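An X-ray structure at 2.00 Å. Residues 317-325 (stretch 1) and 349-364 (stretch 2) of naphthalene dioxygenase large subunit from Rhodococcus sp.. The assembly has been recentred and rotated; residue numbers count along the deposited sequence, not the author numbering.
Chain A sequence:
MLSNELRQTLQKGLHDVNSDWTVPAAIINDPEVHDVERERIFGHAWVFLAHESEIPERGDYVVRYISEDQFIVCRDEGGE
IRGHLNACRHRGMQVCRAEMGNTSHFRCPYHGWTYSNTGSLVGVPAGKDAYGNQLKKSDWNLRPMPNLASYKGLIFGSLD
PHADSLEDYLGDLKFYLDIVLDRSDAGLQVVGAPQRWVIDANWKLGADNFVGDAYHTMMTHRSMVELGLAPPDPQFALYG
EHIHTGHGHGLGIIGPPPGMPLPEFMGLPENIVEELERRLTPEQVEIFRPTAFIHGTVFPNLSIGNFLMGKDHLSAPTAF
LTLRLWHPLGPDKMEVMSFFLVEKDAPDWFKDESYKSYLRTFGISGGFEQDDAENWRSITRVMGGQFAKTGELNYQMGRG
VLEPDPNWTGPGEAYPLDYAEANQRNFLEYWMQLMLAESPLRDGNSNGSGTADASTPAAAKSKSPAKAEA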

# COMPACT_ATOMS: atom_id res chain seq x y z
N PRO A 317 37.39 20.49 -6.51
CA PRO A 317 36.00 20.86 -6.28
C PRO A 317 35.51 21.98 -7.21
O PRO A 317 36.27 22.82 -7.66
N THR A 318 34.22 21.95 -7.52
CA THR A 318 33.57 23.09 -8.12
C THR A 318 32.25 23.42 -7.40
O THR A 318 31.67 22.56 -6.72
N ALA A 319 31.89 24.69 -7.44
CA ALA A 319 30.71 25.21 -6.79
C ALA A 319 29.43 24.78 -7.49
O ALA A 319 29.36 24.70 -8.73
N PHE A 320 28.41 24.47 -6.71
CA PHE A 320 27.10 24.22 -7.30
C PHE A 320 26.05 24.81 -6.39
O PHE A 320 26.29 24.97 -5.18
N LEU A 321 24.91 25.15 -6.97
CA LEU A 321 23.75 25.62 -6.23
C LEU A 321 22.59 24.65 -6.41
O LEU A 321 22.26 24.27 -7.54
N THR A 322 21.98 24.25 -5.30
CA THR A 322 20.75 23.50 -5.36
C THR A 322 19.70 24.14 -4.44
O THR A 322 20.03 24.60 -3.34
N LEU A 323 18.47 24.20 -4.94
CA LEU A 323 17.29 24.54 -4.14
C LEU A 323 16.47 23.26 -4.05
O LEU A 323 16.40 22.51 -5.00
N ARG A 324 15.84 23.02 -2.92
CA ARG A 324 15.01 21.82 -2.82
C ARG A 324 13.77 22.10 -1.97
O ARG A 324 13.84 22.89 -1.02
N LEU A 325 12.66 21.47 -2.34
CA LEU A 325 11.45 21.40 -1.55
C LEU A 325 11.36 20.11 -0.75
O LEU A 325 11.60 18.99 -1.26
N TRP A 349 31.65 24.71 -20.01
CA TRP A 349 32.52 23.81 -19.28
C TRP A 349 32.15 23.85 -17.78
O TRP A 349 32.08 22.79 -17.14
N PHE A 350 31.91 25.05 -17.25
CA PHE A 350 31.57 25.21 -15.84
C PHE A 350 30.20 24.63 -15.49
O PHE A 350 30.03 24.03 -14.43
N LYS A 351 29.23 24.82 -16.38
CA LYS A 351 27.87 24.26 -16.18
C LYS A 351 27.91 22.74 -16.01
O LYS A 351 27.33 22.19 -15.07
N ASP A 352 28.65 22.07 -16.90
CA ASP A 352 28.83 20.62 -16.82
C ASP A 352 29.56 20.18 -15.54
O ASP A 352 29.14 19.25 -14.85
N GLU A 353 30.66 20.85 -15.23
CA GLU A 353 31.41 20.56 -14.01
C GLU A 353 30.60 20.76 -12.75
O GLU A 353 30.67 19.96 -11.82
N SER A 354 29.83 21.84 -12.72
CA SER A 354 29.04 22.17 -11.53
C SER A 354 27.89 21.16 -11.33
O SER A 354 27.57 20.76 -10.22
N TYR A 355 27.29 20.76 -12.45
CA TYR A 355 26.28 19.71 -12.52
C TYR A 355 26.77 18.38 -11.99
O TYR A 355 26.07 17.73 -11.19
N LYS A 356 27.96 17.95 -12.41
CA LYS A 356 28.53 16.70 -11.90
C LYS A 356 28.89 16.80 -10.39
O LYS A 356 28.69 15.85 -9.63
N SER A 357 29.40 17.95 -9.96
CA SER A 357 29.69 18.13 -8.54
C SER A 357 28.43 18.01 -7.68
O SER A 357 28.44 17.33 -6.64
N TYR A 358 27.35 18.66 -8.10
CA TYR A 358 26.04 18.49 -7.48
C TYR A 358 25.55 17.03 -7.51
O TYR A 358 25.03 16.51 -6.49
N LEU A 359 25.67 16.39 -8.68
CA LEU A 359 24.95 15.13 -8.94
C LEU A 359 25.50 13.96 -8.10
O LEU A 359 24.71 13.12 -7.63
N ARG A 360 26.82 13.94 -7.90
CA ARG A 360 27.48 12.81 -7.22
C ARG A 360 27.47 12.97 -5.71
O ARG A 360 27.76 12.00 -4.99
N THR A 361 27.09 14.18 -5.24
CA THR A 361 27.05 14.50 -3.80
C THR A 361 25.64 14.60 -3.25
O THR A 361 25.34 13.97 -2.22
N PHE A 362 24.79 15.36 -3.94
CA PHE A 362 23.42 15.59 -3.49
C PHE A 362 22.40 15.06 -4.52
O PHE A 362 22.77 14.50 -5.54
N GLY A 363 21.12 15.21 -4.23
CA GLY A 363 20.13 14.54 -5.05
C GLY A 363 19.95 13.06 -4.71
O GLY A 363 20.53 12.53 -3.75
N ILE A 364 19.12 12.39 -5.51
CA ILE A 364 18.63 11.03 -5.21
C ILE A 364 19.73 9.96 -5.16
O ILE A 364 19.61 8.96 -4.44

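The most unusual feature of this contact is that Phe 320 lays its ring directly against the helix backbone. Tyr 358 CA sits 3.6 Å from the centroid of the Phe 320 ring and only 7° off the ring normal, a CH-pi contact over the face. Tyr 358 N lies over a face of the same ring, 3.5 Å from Phe 320 CD2. The ring gets this close because Phe 320 CA-to-CB points toward the helix and chi1 is p (65°). The backbones are already near here, with Phe 320 CA 5.1 Å from Ser 354 CA.

The strand crosses the helix at 71°, and the axes approach to 7.0 Å. Thr 318, Phe 320, Thr 322 and Arg 324 point toward the helix. This is the alternation expected of a strand. Leu 321 points away, and Leu 323 and Leu 325 are out of reach. From stretch 2, Ser 357 (chi1 m), Thr 361 and Phe 362 (chi1 m) point toward the strand, while Ser 354 and Tyr 358 leave sideways.

Phe 320 is the centre of the packing and has the largest area covered by the other stretch. Phe 320 CD1 lies 3.7 Å from Tyr 358 CB. Tyr 358, with chi1 t, turns the edge of its own ring toward the Phe 320 face in an offset edge-to-face pair. The Phe 320 and Tyr 358 ring centroids are 5.9 Å apart and the planes meet at 65°. At the tip, Phe 320 CZ is 3.8 Å from Phe 362 CD1, which lies at the ring edge. Phe 320 CZ is also 3.4 Å from Thr 361 OG1. On a p rotamer, Thr 361 OG1 donates to Ser 357 O at 2.7 Å.

One direct hydrogen bond joins the stretches. Ser 354, chi1 t, donates from OG to Ala 319 O at 2.7 Å. Water 1 extends this link. It donates to Ser 354 OG at 2.7 Å and accepts from Leu 321 N at 3.2 Å. The serine hydroxyl thus serves the strand backbone twice, once directly and once through water.

Thr 318 packs beside this site with an off-well chi1 of 134°. Thr 318 CG2 lies 3.8 Å from Glu 353 CB and 3.7 Å from Ser 357 OG. Thr 318 OG1 is 3.7 Å from Ser 354 CA and 3.9 Å from Phe 350 CE2. It is buried by the contact and has no hydrogen-bond partner in the model. Phe 350 starts sideways, but its ring end comes nearer on a t rotamer, with Phe 350 CZ 3.9 Å from Ala 319 O.

Farther along the strand, Thr 322 CB (chi1 t) rests 3.7 Å from Tyr 358 CE1. With chi1 p and chi2 off-well, Arg 324 folds back so that Arg 324 NE donates to Thr 322 OG1 at 2.9 Å. Arg 324 NH2 lies 4.0 Å from Phe 362 CB and 3.8 Å from Gly 363 N, the latter near the guanidinium plane. At Gly 363 (phi/psi 80/-175), a CB would jam against the preceding carbonyl O.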

# COMPACT_ATOMS: atom_id res chain seq x y z
CB PRO A 317 35.99 21.32 -4.82
CG PRO A 317 37.37 21.76 -4.54
CD PRO A 317 38.28 20.91 -5.41
CB THR A 318 33.57 23.05 -9.73
OG1 THR A 318 32.30 23.37 -10.30
CG2 THR A 318 33.99 21.71 -10.31
CB ALA A 319 30.78 26.75 -6.73
CB PHE A 320 26.88 22.73 -7.53
CG PHE A 320 26.83 21.90 -6.26
CD1 PHE A 320 25.62 21.74 -5.54
CD2 PHE A 320 27.95 21.22 -5.82
CE1 PHE A 320 25.57 20.95 -4.40
CE2 PHE A 320 27.91 20.43 -4.66
CZ PHE A 320 26.71 20.29 -3.96
CB LEU A 321 23.34 27.03 -6.73
CG LEU A 321 22.03 27.57 -6.12
CD1 LEU A 321 22.20 27.78 -4.59
CD2 LEU A 321 21.59 28.87 -6.82
CB THR A 322 20.99 21.98 -4.96
OG1 THR A 322 19.73 21.35 -4.73
CG2 THR A 322 21.66 21.85 -3.61
CB LEU A 323 16.44 25.60 -4.85
CG LEU A 323 16.94 27.02 -5.15
CD1 LEU A 323 15.80 28.05 -5.18
CD2 LEU A 323 18.16 27.52 -4.31
CB ARG A 324 15.83 20.65 -2.24
CG ARG A 324 16.66 21.04 -0.98
CD ARG A 324 18.13 21.41 -1.28
NE ARG A 324 18.68 20.45 -2.23
CZ ARG A 324 19.01 19.20 -1.91
NH1 ARG A 324 18.94 18.79 -0.63
NH2 ARG A 324 19.44 18.38 -2.86
CB LEU A 325 10.22 21.49 -2.45
CG LEU A 325 9.95 22.91 -3.01
CD1 LEU A 325 9.00 22.84 -4.20
CD2 LEU A 325 9.40 23.84 -1.88
CB TRP A 349 34.02 24.10 -19.53
CG TRP A 349 34.54 25.39 -18.95
CD1 TRP A 349 34.72 26.57 -19.61
CD2 TRP A 349 34.96 25.63 -17.60
NE1 TRP A 349 35.23 27.53 -18.76
CE2 TRP A 349 35.39 26.98 -17.52
CE3 TRP A 349 35.04 24.84 -16.45
CZ2 TRP A 349 35.87 27.55 -16.33
CZ3 TRP A 349 35.51 25.40 -15.27
CH2 TRP A 349 35.91 26.75 -15.22
CB PHE A 350 31.65 26.66 -15.40
CG PHE A 350 31.37 26.86 -13.95
CD1 PHE A 350 30.05 27.13 -13.51
CD2 PHE A 350 32.39 26.79 -13.01
CE1 PHE A 350 29.79 27.32 -12.17
CE2 PHE A 350 32.12 26.98 -11.66
CZ PHE A 350 30.81 27.25 -11.25
CB LYS A 351 26.95 24.65 -17.34
CG LYS A 351 26.58 26.13 -17.39
CD LYS A 351 25.47 26.41 -18.44
CE LYS A 351 25.33 27.90 -18.75
NZ LYS A 351 24.18 28.18 -19.65
CB ASP A 352 29.60 20.11 -18.04
CG ASP A 352 29.57 18.59 -18.13
OD1 ASP A 352 28.45 18.01 -18.10
OD2 ASP A 352 30.58 17.88 -18.18
CB GLU A 353 32.69 21.41 -13.92
CG GLU A 353 33.83 20.96 -14.82
CD GLU A 353 34.16 19.47 -14.69
OE1 GLU A 353 34.18 18.94 -13.56
OE2 GLU A 353 34.41 18.83 -15.74
CB SER A 354 28.50 23.61 -11.67
OG SER A 354 27.62 23.94 -10.61
CB TYR A 355 25.84 19.56 -13.99
CG TYR A 355 25.18 18.24 -14.37
CD1 TYR A 355 24.02 17.79 -13.73
CD2 TYR A 355 25.71 17.46 -15.39
CE1 TYR A 355 23.42 16.57 -14.12
CE2 TYR A 355 25.12 16.27 -15.79
CZ TYR A 355 23.96 15.83 -15.13
OH TYR A 355 23.36 14.66 -15.52
CB LYS A 356 29.73 16.24 -12.74
CG LYS A 356 29.45 16.01 -14.26
CD LYS A 356 28.37 14.92 -14.49
CE LYS A 356 28.21 14.50 -15.95
NZ LYS A 356 29.51 14.00 -16.60
CB SER A 357 30.37 19.47 -8.31
OG SER A 357 31.70 19.33 -8.74
CB TYR A 358 25.00 19.35 -8.23
CG TYR A 358 23.55 18.90 -8.04
CD1 TYR A 358 22.88 19.13 -6.82
CD2 TYR A 358 22.86 18.23 -9.05
CE1 TYR A 358 21.58 18.72 -6.62
CE2 TYR A 358 21.50 17.80 -8.84
CZ TYR A 358 20.89 18.06 -7.63
OH TYR A 358 19.57 17.68 -7.43
CB LEU A 359 24.97 14.80 -10.43
CG LEU A 359 24.08 13.66 -10.94
CD1 LEU A 359 22.61 13.97 -10.79
CD2 LEU A 359 24.44 13.32 -12.35
CB ARG A 360 28.91 12.57 -7.74
CG ARG A 360 28.94 11.78 -9.05
CD ARG A 360 28.60 12.66 -10.26
NE ARG A 360 28.87 12.06 -11.57
CZ ARG A 360 30.04 12.10 -12.20
NH1 ARG A 360 31.11 12.68 -11.64
NH2 ARG A 360 30.13 11.55 -13.41
CB THR A 361 27.88 15.78 -3.44
OG1 THR A 361 27.36 16.92 -4.15
CG2 THR A 361 29.33 15.64 -3.93
CB PHE A 362 23.21 17.07 -3.08
CG PHE A 362 23.87 17.39 -1.77
CD1 PHE A 362 25.24 17.64 -1.70
CD2 PHE A 362 23.14 17.36 -0.59
CE1 PHE A 362 25.87 17.88 -0.47
CE2 PHE A 362 23.76 17.61 0.68
CZ PHE A 362 25.13 17.85 0.72
CB ILE A 364 17.54 10.67 -6.26
CG1 ILE A 364 16.64 9.53 -5.79
CG2 ILE A 364 18.19 10.35 -7.62
CD1 ILE A 364 15.59 9.17 -6.78
O HOH W 1 25.81 25.85 -10.01